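Local coordinates for phage-related conserved hypothetical protein, BB2244 (Bordetella bronchiseptica, PDB 2BDV) that is of unknown function but belongs to the SOS response-associated peptidase (SRAP) family, whose studied members cross-link to abasic sites in single-stranded DNA, at residues I5-A10 with Y34-G39; R41-H46 with L55-W60; H46-Q51 with G93-P98; K87-T92 with L132-R137; L127-L132 with P166-P171. All coordinates share one frame; numbering follows the deposited sequence.

Contact 1. Residues I5-A10 with Y34-G39; sequences IAQKSA and YNIPPG
Ile5 and Ile36 form the tight half of this contact, paired both through the backbone and through their side chains. Ile5 N donates to Ile36 O at 3.0 Å (162° at the hydrogen), and Ile36 N returns a bond to Ile5 O, also 3.0 Å long. The two side chains lie on the same face. Ile5 CG1 sits between its own backbone N and carbonyl carbon (chi1 60°), which brings it within 3.7 Å of Ile36 CB. Farther along, Ile36 CD1 meets the side of the extended Gln7 chain at about a right angle, 3.7 Å from Gln7 CB. The Gln7 amide NE2 is held by Pro98 O and Leu43 O. Val97 and Phe129 cover Ile5.

The outer half is looser, and its two largest side chains, Tyr34 and Lys8, are partly exposed. Ala6 CB lies 4.0 Å from Tyr34 CD1, obliquely to the ring, while Lys8 runs beside Tyr34 in the same direction; the modelled position of its amine is too close to the ring to support an interaction. Tyr34 O accepts from Tyr103 OH. The arrangement is a single antiparallel hydrogen-bonded bridge that adds strand 35-36 to strand 5-7, an outermost strand of its sheet.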
# COMPACT_ATOMS: atom_id res chain seq x y z
N ILE A 5 0.03 3.29 7.50
CA ILE A 5 0.63 4.26 6.60
C ILE A 5 0.22 5.67 7.00
O ILE A 5 -0.60 5.87 7.90
CB ILE A 5 0.18 4.06 5.13
CG1 ILE A 5 -1.33 4.22 5.02
CG2 ILE A 5 0.69 2.73 4.60
CD1 ILE A 5 -1.87 4.25 3.59
N ALA A 6 0.80 6.65 6.31
CA ALA A 6 0.48 8.05 6.57
C ALA A 6 0.19 8.80 5.27
O ALA A 6 0.95 8.71 4.31
CB ALA A 6 1.64 8.72 7.32
N GLN A 7 -0.94 9.50 5.25
CA GLN A 7 -1.34 10.32 4.10
C GLN A 7 -1.59 11.72 4.65
O GLN A 7 -2.71 12.07 5.03
CB GLN A 7 -2.62 9.78 3.44
CG GLN A 7 -2.43 8.45 2.71
CD GLN A 7 -3.67 8.01 1.95
OE1 GLN A 7 -4.80 8.27 2.36
NE2 GLN A 7 -3.46 7.32 0.83
N LYS A 8 -0.53 12.53 4.68
CA LYS A 8 -0.62 13.88 5.20
C LYS A 8 -0.51 15.02 4.19
O LYS A 8 -0.84 16.16 4.50
CB LYS A 8 0.40 14.07 6.32
CG LYS A 8 1.73 13.39 6.11
CD LYS A 8 2.48 13.31 7.44
CE LYS A 8 3.91 12.87 7.25
NZ LYS A 8 4.65 12.84 8.54
N SER A 9 -0.04 14.72 2.98
CA SER A 9 0.08 15.74 1.95
C SER A 9 -1.28 16.02 1.33
O SER A 9 -2.20 15.21 1.44
CB SER A 9 1.03 15.31 0.84
OG SER A 9 2.35 15.22 1.32
N ALA A 10 -1.39 17.17 0.68
CA ALA A 10 -2.62 17.55 0.01
C ALA A 10 -2.85 16.54 -1.10
O ALA A 10 -1.90 16.12 -1.77
CB ALA A 10 -2.48 18.95 -0.57
N TYR A 34 -2.40 10.95 9.67
CA TYR A 34 -1.04 10.52 10.01
C TYR A 34 -1.01 9.05 10.46
O TYR A 34 0.04 8.41 10.39
CB TYR A 34 -0.46 11.43 11.11
CG TYR A 34 1.04 11.28 11.35
CD1 TYR A 34 1.96 11.42 10.30
CD2 TYR A 34 1.55 11.01 12.63
CE1 TYR A 34 3.35 11.29 10.52
CE2 TYR A 34 2.93 10.87 12.86
CZ TYR A 34 3.82 11.01 11.80
OH TYR A 34 5.18 10.86 12.01
N ASN A 35 -2.15 8.53 10.90
CA ASN A 35 -2.23 7.15 11.38
C ASN A 35 -3.35 6.40 10.66
O ASN A 35 -4.51 6.49 11.04
CB ASN A 35 -2.50 7.14 12.88
CG ASN A 35 -2.48 5.74 13.48
OD1 ASN A 35 -1.43 5.08 13.51
ND2 ASN A 35 -3.63 5.29 13.95
N ILE A 36 -2.99 5.65 9.62
CA ILE A 36 -3.98 4.93 8.83
C ILE A 36 -3.79 3.42 8.87
O ILE A 36 -2.80 2.89 8.36
CB ILE A 36 -3.95 5.38 7.37
CG1 ILE A 36 -4.17 6.90 7.29
CG2 ILE A 36 -5.01 4.64 6.57
CD1 ILE A 36 -4.04 7.47 5.89
N PRO A 37 -4.75 2.70 9.48
CA PRO A 37 -4.66 1.25 9.56
C PRO A 37 -5.60 0.59 8.56
O PRO A 37 -6.38 1.26 7.90
CB PRO A 37 -5.12 0.97 10.98
CG PRO A 37 -6.27 1.94 11.11
CD PRO A 37 -5.69 3.22 10.49
N PRO A 38 -5.51 -0.74 8.44
CA PRO A 38 -6.37 -1.48 7.52
C PRO A 38 -7.82 -1.35 8.00
O PRO A 38 -8.07 -1.08 9.18
CB PRO A 38 -5.86 -2.91 7.66
CG PRO A 38 -4.39 -2.69 7.90
CD PRO A 38 -4.39 -1.57 8.90
N GLY A 39 -8.77 -1.52 7.09
CA GLY A 39 -10.17 -1.41 7.47
C GLY A 39 -10.74 -0.03 7.26
O GLY A 39 -11.91 0.21 7.57

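Contact 2. Residues R41-H46 with L55-W60; sequences RPLTMH and LARLPW
Met45, a selenomethionine, and Leu55 pack side by side on one face of a beta hairpin, strands 43-46 and 54-57. Leu55 CD1 presses on Met45 CG at 3.4 Å, tighter than usual van der Waals contact. Leu43 shares this face, where Tyr14, Val15 and Leu18 of helix 11-18 cover Met45. On the face of Thr44 and Ala56, the Leu58 branches reach into the hairpin: CD2 meets His46 CD2 tip to tip at 3.8 Å, and Leu58 crosses Thr44 at about a right angle. Phe147 closes over Thr44 and Leu58.

Beyond the regular strands, the Pro42 ring crosses Trp60 at about a right angle, with Pro42 CD 3.8 Å from Trp60 CB. Arg41, bent at chi2 (-80°), turns its CD toward the Pro59 ring.

The backbone pairing is antiparallel. Ala56 N donates to Thr44 O, and Ala56 O takes two donors, Thr44 N at 2.7 Å and Thr44 OG1 at 3.1 Å. The hydroxyl lies above the carbonyl plane, 46° out of it. A weak bond from Leu58 N to Pro42 O follows.

At the polar edge, the Arg57 chain runs extended from CG to NE. One face of its guanidinium rests over Leu43 CG. From the edge of that same group, nearly in its plane, NH1 donates to Arg41 O at 2.7 Å (155° at the hydrogen).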
# COMPACT_ATOMS: atom_id res chain seq x y z
N ARG A 41 -10.70 3.67 4.56
CA ARG A 41 -10.75 4.00 3.14
C ARG A 41 -9.64 4.99 2.80
O ARG A 41 -9.89 6.20 2.68
CB ARG A 41 -12.09 4.64 2.79
CG ARG A 41 -13.32 3.87 3.23
CD ARG A 41 -13.64 2.74 2.29
NE ARG A 41 -14.91 2.11 2.61
CZ ARG A 41 -16.09 2.72 2.54
NH1 ARG A 41 -16.17 3.98 2.14
NH2 ARG A 41 -17.20 2.05 2.85
N PRO A 42 -8.40 4.51 2.63
CA PRO A 42 -7.32 5.43 2.30
C PRO A 42 -7.45 5.94 0.87
O PRO A 42 -8.09 5.30 0.04
CB PRO A 42 -6.05 4.58 2.46
CG PRO A 42 -6.51 3.38 3.27
CD PRO A 42 -7.90 3.14 2.78
N LEU A 43 -6.85 7.09 0.59
CA LEU A 43 -6.87 7.63 -0.76
C LEU A 43 -6.12 6.67 -1.66
O LEU A 43 -5.12 6.08 -1.25
CB LEU A 43 -6.16 8.98 -0.81
CG LEU A 43 -6.95 10.20 -0.37
CD1 LEU A 43 -6.03 11.39 -0.23
CD2 LEU A 43 -8.06 10.47 -1.39
N THR A 44 -6.60 6.51 -2.89
CA THR A 44 -5.93 5.65 -3.87
C THR A 44 -6.08 6.30 -5.24
O THR A 44 -6.97 7.12 -5.46
CB THR A 44 -6.55 4.21 -3.97
OG1 THR A 44 -7.76 4.25 -4.74
CG2 THR A 44 -6.86 3.64 -2.59
N MSE A 45 -5.19 5.94 -6.15
CA MSE A 45 -5.23 6.45 -7.51
C MSE A 45 -5.26 5.24 -8.43
O MSE A 45 -4.55 4.26 -8.20
CB MSE A 45 -4.02 7.34 -7.79
CG MSE A 45 -4.03 8.58 -6.91
SE MSE A 45 -2.72 9.91 -7.40
CE MSE A 45 -1.19 9.09 -6.59
N HIS A 46 -6.10 5.31 -9.47
CA HIS A 46 -6.26 4.20 -10.40
C HIS A 46 -7.06 4.54 -11.66
O HIS A 46 -7.58 5.64 -11.82
CB HIS A 46 -6.97 3.05 -9.69
CG HIS A 46 -8.37 3.38 -9.27
ND1 HIS A 46 -9.40 3.57 -10.18
CD2 HIS A 46 -8.91 3.58 -8.05
CE1 HIS A 46 -10.51 3.87 -9.53
NE2 HIS A 46 -10.24 3.88 -8.23
N LEU A 55 -8.87 9.63 -8.47
CA LEU A 55 -8.37 9.74 -7.12
C LEU A 55 -9.60 9.50 -6.25
O LEU A 55 -10.48 10.36 -6.16
CB LEU A 55 -7.81 11.14 -6.88
CG LEU A 55 -7.32 11.42 -5.45
CD1 LEU A 55 -6.03 10.66 -5.20
CD2 LEU A 55 -7.10 12.91 -5.25
N ALA A 56 -9.67 8.32 -5.64
CA ALA A 56 -10.81 7.95 -4.79
C ALA A 56 -10.38 7.14 -3.57
O ALA A 56 -9.24 6.70 -3.46
CB ALA A 56 -11.82 7.15 -5.61
N ARG A 57 -11.32 6.94 -2.65
CA ARG A 57 -11.07 6.19 -1.43
C ARG A 57 -11.58 4.77 -1.55
O ARG A 57 -12.77 4.54 -1.76
CB ARG A 57 -11.72 6.89 -0.24
CG ARG A 57 -11.08 8.21 0.12
CD ARG A 57 -11.64 8.78 1.40
NE ARG A 57 -10.91 9.99 1.80
CZ ARG A 57 -9.76 9.99 2.47
NH1 ARG A 57 -9.20 8.85 2.83
NH2 ARG A 57 -9.17 11.13 2.77
N LEU A 58 -10.68 3.82 -1.41
CA LEU A 58 -11.05 2.41 -1.50
C LEU A 58 -10.74 1.75 -0.16
O LEU A 58 -9.89 2.22 0.60
CB LEU A 58 -10.27 1.75 -2.64
CG LEU A 58 -10.85 1.83 -4.07
CD1 LEU A 58 -11.31 3.24 -4.39
CD2 LEU A 58 -9.81 1.35 -5.06
N PRO A 59 -11.46 0.66 0.16
CA PRO A 59 -11.27 -0.08 1.41
C PRO A 59 -9.96 -0.86 1.44
O PRO A 59 -9.68 -1.65 0.53
CB PRO A 59 -12.47 -1.03 1.45
CG PRO A 59 -13.49 -0.32 0.64
CD PRO A 59 -12.69 0.23 -0.51
N TRP A 60 -9.17 -0.64 2.49
CA TRP A 60 -7.90 -1.32 2.68
C TRP A 60 -8.17 -2.60 3.47
O TRP A 60 -8.62 -2.53 4.62
CB TRP A 60 -6.92 -0.42 3.44
CG TRP A 60 -5.54 -1.00 3.60
CD1 TRP A 60 -5.02 -2.05 2.90
CD2 TRP A 60 -4.50 -0.54 4.47
NE1 TRP A 60 -3.72 -2.27 3.28
CE2 TRP A 60 -3.38 -1.35 4.24
CE3 TRP A 60 -4.41 0.49 5.42
CZ2 TRP A 60 -2.17 -1.17 4.93
CZ3 TRP A 60 -3.22 0.67 6.10
CH2 TRP A 60 -2.11 -0.16 5.85

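Contact 3. Residues H46-Q51 with G93-P98; sequences HRLVDQ and GRILVP
His46, at the end of strand 43-46, and Leu48, in the hairpin loop that follows, meet Ile95 of strand 94-99, an outermost strand of the mixed sheet. One face of the His46 imidazole is covered by Leu48 CD1, 3.8 Å above the plane and over the ring centre. Ile95 CG2 approaches the ring obliquely and touches His46 CB at 3.8 Å. ND1 of the ring accepts from Leu48 N at 3.1 Å; the bond is straight at the hydrogen (173°), although the donor is tilted 26° from the ring plane. The bond helps to set the ring's rotation while Leu48 folds back over it.

The second flat group, the Arg47 guanidinium, takes no part across the contact and serves the loop itself. Arg47 holds Gln51 O side-on, NE at 2.8 Å and NH1 at 3.2 Å, with the oxygen close to the guanidinium plane, so one carbonyl closes the loop on the arginine. Its ion pairs with Glu53 and Asp179 are long and weak.

Arg94 directs its guanidinium elsewhere, with NE bonded to Trp177 O, and contributes its carbonyl here: Leu48 CD2 stands 3.7 Å from Arg94 O. The other branch makes the tightest carbon contact across the interface, Leu48 CD1 to Ile95 CG2 at 3.5 Å.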
# COMPACT_ATOMS: atom_id res chain seq x y z
N HIS A 46 -6.10 5.31 -9.47
CA HIS A 46 -6.26 4.20 -10.40
C HIS A 46 -7.06 4.54 -11.66
O HIS A 46 -7.58 5.64 -11.82
CB HIS A 46 -6.97 3.05 -9.69
CG HIS A 46 -8.37 3.38 -9.27
ND1 HIS A 46 -9.40 3.57 -10.18
CD2 HIS A 46 -8.91 3.58 -8.05
CE1 HIS A 46 -10.51 3.87 -9.53
NE2 HIS A 46 -10.24 3.88 -8.23
N ARG A 47 -7.16 3.55 -12.55
CA ARG A 47 -7.90 3.68 -13.80
C ARG A 47 -8.72 2.40 -13.96
O ARG A 47 -8.75 1.79 -15.03
CB ARG A 47 -6.92 3.86 -14.96
CG ARG A 47 -5.97 5.02 -14.74
CD ARG A 47 -4.96 5.15 -15.86
NE ARG A 47 -5.59 5.44 -17.15
CZ ARG A 47 -4.91 5.49 -18.29
NH1 ARG A 47 -5.54 5.76 -19.43
NH2 ARG A 47 -3.61 5.27 -18.29
N LEU A 48 -9.39 2.00 -12.89
CA LEU A 48 -10.19 0.78 -12.88
C LEU A 48 -11.50 0.84 -13.64
O LEU A 48 -12.00 -0.18 -14.11
CB LEU A 48 -10.47 0.36 -11.43
CG LEU A 48 -9.21 0.13 -10.59
CD1 LEU A 48 -9.61 -0.22 -9.15
CD2 LEU A 48 -8.38 -0.97 -11.21
N VAL A 49 -12.07 2.03 -13.75
CA VAL A 49 -13.33 2.19 -14.46
C VAL A 49 -13.18 2.99 -15.75
O VAL A 49 -12.86 4.18 -15.72
CB VAL A 49 -14.38 2.87 -13.56
CG1 VAL A 49 -15.74 2.88 -14.27
CG2 VAL A 49 -14.47 2.15 -12.21
N ASP A 50 -13.41 2.31 -16.87
CA ASP A 50 -13.31 2.92 -18.20
C ASP A 50 -11.98 3.62 -18.47
O ASP A 50 -11.95 4.68 -19.09
CB ASP A 50 -14.46 3.90 -18.40
CG ASP A 50 -15.79 3.21 -18.67
OD1 ASP A 50 -16.83 3.84 -18.39
OD2 ASP A 50 -15.79 2.05 -19.16
N GLN A 51 -10.89 3.02 -18.00
CA GLN A 51 -9.54 3.55 -18.18
C GLN A 51 -9.35 4.99 -17.70
O GLN A 51 -8.30 5.58 -17.92
CB GLN A 51 -9.15 3.46 -19.66
CG GLN A 51 -9.36 2.08 -20.27
CD GLN A 51 -8.91 1.99 -21.73
OE1 GLN A 51 -8.96 0.93 -22.34
NE2 GLN A 51 -8.48 3.12 -22.28
N GLY A 93 -7.06 -5.33 -11.50
CA GLY A 93 -7.25 -4.64 -10.24
C GLY A 93 -6.05 -3.83 -9.75
O GLY A 93 -5.98 -3.51 -8.56
N ARG A 94 -5.13 -3.49 -10.64
CA ARG A 94 -3.93 -2.73 -10.26
C ARG A 94 -4.21 -1.27 -9.89
O ARG A 94 -4.78 -0.51 -10.67
CB ARG A 94 -2.89 -2.77 -11.39
CG ARG A 94 -2.43 -4.17 -11.79
CD ARG A 94 -1.23 -4.11 -12.76
NE ARG A 94 -1.56 -3.41 -14.00
CZ ARG A 94 -1.97 -4.00 -15.11
NH1 ARG A 94 -2.10 -5.32 -15.17
NH2 ARG A 94 -2.26 -3.26 -16.17
N ILE A 95 -3.82 -0.90 -8.68
CA ILE A 95 -4.01 0.46 -8.19
C ILE A 95 -2.75 0.95 -7.48
O ILE A 95 -1.81 0.19 -7.24
CB ILE A 95 -5.17 0.54 -7.17
CG1 ILE A 95 -4.78 -0.14 -5.86
CG2 ILE A 95 -6.42 -0.14 -7.74
CD1 ILE A 95 -5.65 0.24 -4.65
N LEU A 96 -2.75 2.23 -7.14
CA LEU A 96 -1.65 2.83 -6.42
C LEU A 96 -2.23 3.44 -5.15
O LEU A 96 -3.34 3.95 -5.15
CB LEU A 96 -0.97 3.91 -7.26
CG LEU A 96 -0.32 3.39 -8.54
CD1 LEU A 96 -0.11 4.51 -9.54
CD2 LEU A 96 1.00 2.71 -8.19
N VAL A 97 -1.47 3.34 -4.06
CA VAL A 97 -1.88 3.91 -2.79
C VAL A 97 -0.82 4.93 -2.39
O VAL A 97 0.28 4.57 -1.97
CB VAL A 97 -1.95 2.86 -1.66
CG1 VAL A 97 -2.34 3.54 -0.36
CG2 VAL A 97 -2.97 1.78 -2.01
N PRO A 98 -1.14 6.22 -2.51
CA PRO A 98 -0.18 7.27 -2.15
C PRO A 98 0.07 7.30 -0.64
O PRO A 98 -0.83 7.00 0.16
CB PRO A 98 -0.85 8.53 -2.66
CG PRO A 98 -2.30 8.22 -2.55
CD PRO A 98 -2.37 6.81 -3.07

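Contact 4. Residues K87-T92 with L132-R137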
# COMPACT_ATOMS: atom_id res chain seq x y z
N LYS A 87 -3.63 -13.53 -8.50
CA LYS A 87 -3.65 -13.83 -9.93
C LYS A 87 -4.95 -13.35 -10.56
O LYS A 87 -5.05 -13.25 -11.78
CB LYS A 87 -3.49 -15.33 -10.16
CG LYS A 87 -4.61 -16.19 -9.57
CD LYS A 87 -4.33 -17.69 -9.74
CE LYS A 87 -5.22 -18.52 -8.82
NZ LYS A 87 -5.05 -19.99 -9.02
N LEU A 88 -5.93 -13.06 -9.72
CA LEU A 88 -7.23 -12.61 -10.18
C LEU A 88 -7.34 -11.09 -10.28
O LEU A 88 -8.32 -10.56 -10.82
CB LEU A 88 -8.30 -13.12 -9.21
CG LEU A 88 -8.26 -14.64 -8.93
CD1 LEU A 88 -9.16 -14.96 -7.75
CD2 LEU A 88 -8.69 -15.41 -10.17
N MSE A 89 -6.35 -10.38 -9.77
CA MSE A 89 -6.37 -8.93 -9.79
C MSE A 89 -5.18 -8.30 -10.49
O MSE A 89 -5.22 -7.13 -10.85
CB MSE A 89 -6.44 -8.41 -8.35
CG MSE A 89 -7.73 -8.75 -7.64
SE MSE A 89 -7.55 -8.58 -5.71
CE MSE A 89 -7.33 -10.45 -5.30
N ILE A 90 -4.11 -9.07 -10.67
CA ILE A 90 -2.91 -8.56 -11.31
C ILE A 90 -3.20 -8.02 -12.71
O ILE A 90 -2.48 -7.16 -13.22
CB ILE A 90 -1.83 -9.65 -11.39
CG1 ILE A 90 -0.54 -9.06 -11.96
CG2 ILE A 90 -2.33 -10.84 -12.22
CD1 ILE A 90 -0.02 -7.89 -11.12
N GLY A 91 -4.28 -8.50 -13.32
CA GLY A 91 -4.63 -8.03 -14.65
C GLY A 91 -5.53 -6.81 -14.69
O GLY A 91 -5.24 -5.85 -15.41
N THR A 92 -6.58 -6.81 -13.88
CA THR A 92 -7.56 -5.73 -13.87
C THR A 92 -7.79 -4.98 -12.55
O THR A 92 -8.63 -4.08 -12.49
CB THR A 92 -8.92 -6.28 -14.34
OG1 THR A 92 -9.42 -7.23 -13.38
CG2 THR A 92 -8.75 -6.99 -15.67
N LEU A 132 -3.27 -3.96 -5.14
CA LEU A 132 -4.22 -4.78 -5.88
C LEU A 132 -5.57 -4.71 -5.18
O LEU A 132 -5.68 -4.96 -3.97
CB LEU A 132 -3.73 -6.23 -5.95
CG LEU A 132 -2.43 -6.51 -6.71
CD1 LEU A 132 -2.03 -7.97 -6.54
CD2 LEU A 132 -2.63 -6.18 -8.19
N SER A 133 -6.60 -4.37 -5.93
CA SER A 133 -7.93 -4.24 -5.37
C SER A 133 -8.95 -5.11 -6.10
O SER A 133 -8.81 -5.38 -7.30
CB SER A 133 -8.36 -2.77 -5.43
OG SER A 133 -9.74 -2.61 -5.18
N ALA A 134 -9.95 -5.57 -5.36
CA ALA A 134 -10.99 -6.39 -5.93
C ALA A 134 -12.23 -5.52 -6.16
O ALA A 134 -13.30 -6.02 -6.48
CB ALA A 134 -11.33 -7.54 -5.00
N TRP A 135 -12.10 -4.21 -5.96
CA TRP A 135 -13.26 -3.38 -6.20
C TRP A 135 -13.38 -3.11 -7.69
O TRP A 135 -12.38 -3.07 -8.41
CB TRP A 135 -13.16 -2.06 -5.44
CG TRP A 135 -14.33 -1.17 -5.70
CD1 TRP A 135 -15.53 -1.18 -5.06
CD2 TRP A 135 -14.41 -0.14 -6.70
NE1 TRP A 135 -16.36 -0.22 -5.60
CE2 TRP A 135 -15.69 0.44 -6.60
CE3 TRP A 135 -13.52 0.35 -7.66
CZ2 TRP A 135 -16.11 1.48 -7.43
CZ3 TRP A 135 -13.93 1.38 -8.49
CH2 TRP A 135 -15.21 1.94 -8.37
N ARG A 136 -14.61 -2.97 -8.17
CA ARG A 136 -14.88 -2.68 -9.57
C ARG A 136 -16.15 -1.83 -9.60
O ARG A 136 -16.92 -1.84 -8.64
CB ARG A 136 -15.10 -3.98 -10.36
CG ARG A 136 -13.91 -4.92 -10.38
CD ARG A 136 -12.77 -4.44 -11.27
NE ARG A 136 -11.71 -5.45 -11.31
CZ ARG A 136 -10.78 -5.61 -10.37
NH1 ARG A 136 -10.75 -4.81 -9.31
NH2 ARG A 136 -9.91 -6.61 -10.48
N ARG A 137 -16.36 -1.10 -10.69
CA ARG A 137 -17.53 -0.23 -10.83
C ARG A 137 -18.85 -0.92 -10.48
O ARG A 137 -19.15 -2.01 -10.98
CB ARG A 137 -17.61 0.33 -12.27
CG ARG A 137 -18.49 1.58 -12.43
CD ARG A 137 -19.98 1.26 -12.60
NE ARG A 137 -20.28 0.69 -13.92
CZ ARG A 137 -21.48 0.24 -14.29
NH1 ARG A 137 -21.65 -0.26 -15.51
NH2 ARG A 137 -22.51 0.29 -13.45
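Met89, a selenomethionine, packs across the end of strand 126-133, where Ser133 starts an ST turn: Ser133 OG accepts from Trp135 N at 3.0 Å. The contact thus joins the loop ahead of strand 94-99 to the point at which its neighbouring strand leaves the sheet.

In the apolar part, Met89 and Ile90 of the loop meet Leu132 and Ala134 of the strand end. Met89 CB faces Leu132 CB at 4.2 Å, its CG passes over the Ser133 carbonyl, and its SE reaches Ala134 CB at 4.0 Å. Leu132 CD2 lies 3.9 Å from Ile90 CA, beside the Ile90 side chain. Trp177 and Ile79 also touch both Ile90 and Leu132, so this part belongs to the packing between the sheet and its helices.

The polar contacts centre on Arg136, on the more exposed side. Its chain is bent at chi2 (-73°), and its guanidinium lies beside the turn. NH1 donates to Ser133 O at 2.9 Å, nearly straight (173°) and in the guanidinium plane, so the arginine braces the turn of its own segment. The modelled distance from NH1 to Trp135 O is unusually short and carries little weight.

Across the contact, Thr92 O lies 3.3 Å above the guanidinium plane, over its centre, a position likely to be electrostatically favourable. The bond that crosses is Arg136 NH2 to Thr92 OG1, 3.0 Å long, with the hydroxyl tilted 27° from the guanidinium plane.

Contact 5. Residues L127-L132 with P166-P171; sequences LLFAGL and PVALPP
Phe129 and Pro166 lie side by side and point the same way, with Pro166 CG placed over one face of the phenyl ring. That carbon sits 3.8 Å from the ring centroid and 19° off the normal, the geometry of a CH-pi contact, slightly displaced toward the rim at CZ. The ring edge is used as well: Ala168 CB approaches near the ring plane, 4.1 Å from Phe129 CD1. One aromatic side chain therefore contacts two alternate residues of the partner segment, one at its face and one at its edge.

The neighbours of Phe129 turn to other partners. Ala130 CB points toward the other segment and meets Leu169 CD1 at 3.9 Å, in a patch completed by Trp177 of helix 171-178. Leu128 extends CD1 to Pro171 CA at 3.8 Å, near the start of that helix.

Two backbone bonds hold these side chains in step. Leu169 N donates to Leu128 O at 3.0 Å, and Ala130 N donates to Val167 O at 3.1 Å, nearly straight at the hydrogen (169°). They flank the Phe129-Ala168 pair. A water accepts from Leu128 N at 2.9 Å; its modelled distance to Leu169 O is unusually short, so that half of a possible water bridge is less certain.

Pro166 also touches Cys2; in SRAP relatives the N-terminal cysteine forms the DNA cross-link, so this end probably lies near the equivalent site. The whole is a single beta bridge between a central strand of the mixed sheet and the loop that leads, through Pro170 at the N-cap, into helix 171-178.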
# COMPACT_ATOMS: atom_id res chain seq x y z
N LEU A 127 5.11 8.81 -1.71
CA LEU A 127 5.42 7.51 -2.28
C LEU A 127 4.22 6.92 -3.03
O LEU A 127 3.07 7.20 -2.68
CB LEU A 127 5.85 6.56 -1.16
CG LEU A 127 6.74 7.20 -0.09
CD1 LEU A 127 6.92 6.19 1.03
CD2 LEU A 127 8.09 7.62 -0.68
N LEU A 128 4.49 6.12 -4.05
CA LEU A 128 3.41 5.51 -4.81
C LEU A 128 3.46 4.00 -4.60
O LEU A 128 4.16 3.29 -5.33
CB LEU A 128 3.55 5.86 -6.31
CG LEU A 128 3.70 7.35 -6.64
CD1 LEU A 128 3.88 7.54 -8.14
CD2 LEU A 128 2.50 8.14 -6.15
N PHE A 129 2.74 3.51 -3.59
CA PHE A 129 2.73 2.07 -3.30
C PHE A 129 1.88 1.34 -4.31
O PHE A 129 0.78 1.77 -4.64
CB PHE A 129 2.18 1.75 -1.88
CG PHE A 129 3.00 2.32 -0.75
CD1 PHE A 129 4.30 2.76 -0.95
CD2 PHE A 129 2.45 2.43 0.53
CE1 PHE A 129 5.04 3.31 0.10
CE2 PHE A 129 3.17 2.98 1.57
CZ PHE A 129 4.47 3.42 1.36
N ALA A 130 2.41 0.23 -4.82
CA ALA A 130 1.69 -0.60 -5.77
C ALA A 130 0.66 -1.39 -4.97
O ALA A 130 0.94 -1.84 -3.85
CB ALA A 130 2.66 -1.56 -6.46
N GLY A 131 -0.53 -1.55 -5.52
CA GLY A 131 -1.57 -2.28 -4.82
C GLY A 131 -2.51 -3.05 -5.73
O GLY A 131 -2.54 -2.83 -6.94
N LEU A 132 -3.27 -3.96 -5.14
CA LEU A 132 -4.22 -4.78 -5.88
C LEU A 132 -5.57 -4.71 -5.18
O LEU A 132 -5.68 -4.96 -3.97
CB LEU A 132 -3.73 -6.23 -5.95
CG LEU A 132 -2.43 -6.51 -6.71
CD1 LEU A 132 -2.03 -7.97 -6.54
CD2 LEU A 132 -2.63 -6.18 -8.19
N PRO A 166 6.59 -2.12 1.82
CA PRO A 166 5.73 -1.89 0.65
C PRO A 166 6.54 -1.55 -0.59
O PRO A 166 7.52 -0.80 -0.53
CB PRO A 166 4.86 -0.73 1.10
CG PRO A 166 5.81 0.08 1.93
CD PRO A 166 6.49 -1.00 2.77
N VAL A 167 6.14 -2.10 -1.73
CA VAL A 167 6.84 -1.83 -2.98
C VAL A 167 6.47 -0.45 -3.50
O VAL A 167 5.35 -0.23 -3.97
CB VAL A 167 6.49 -2.89 -4.04
CG1 VAL A 167 7.20 -2.58 -5.35
CG2 VAL A 167 6.89 -4.27 -3.54
N ALA A 168 7.40 0.50 -3.40
CA ALA A 168 7.16 1.84 -3.89
C ALA A 168 7.71 1.94 -5.30
O ALA A 168 8.82 1.47 -5.58
CB ALA A 168 7.83 2.87 -2.98
N LEU A 169 6.95 2.56 -6.19
CA LEU A 169 7.36 2.68 -7.58
C LEU A 169 7.66 4.11 -8.02
O LEU A 169 7.10 5.07 -7.51
CB LEU A 169 6.26 2.13 -8.49
CG LEU A 169 5.76 0.69 -8.33
CD1 LEU A 169 4.49 0.55 -9.15
CD2 LEU A 169 6.81 -0.32 -8.77
N PRO A 170 8.58 4.26 -8.99
CA PRO A 170 8.92 5.60 -9.49
C PRO A 170 7.67 6.07 -10.26
O PRO A 170 6.88 5.25 -10.73
CB PRO A 170 10.09 5.34 -10.44
CG PRO A 170 10.69 4.06 -9.92
CD PRO A 170 9.48 3.24 -9.56
N PRO A 171 7.47 7.39 -10.38
CA PRO A 171 6.30 7.90 -11.10
C PRO A 171 6.11 7.30 -12.50
O PRO A 171 4.99 6.99 -12.91
CB PRO A 171 6.55 9.40 -11.14
CG PRO A 171 7.24 9.65 -9.83
CD PRO A 171 8.20 8.48 -9.71
O HOH W 1 7.18 5.96 -5.14

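How the contacts relate
The mixed sheet joins most of the set. Contacts 3, 4 and 5 use its neighbouring strands 94-99 and 126-133, tied by Gly93 O to Ser133 N, Ile95 O to Gly131 N and Val97 N to Phe129 O, each 2.8 Å. Contact 2 shares His46 with contact 3, its centre about 9 Å away, and Met45 N bonds Leu96 O at 2.9 Å. Contact 1 reaches both through Gln7 NE2, 2.9 Å from Leu43 O and 2.7 Å from Pro98 O. Contacts 1 and 4 lie on opposite sides of the chain centre, centres about 22 Å apart. Contact 5, beside Cys2, is probably close to the family's DNA-linking site; Ile5 of contact 1 packs on its Phe129.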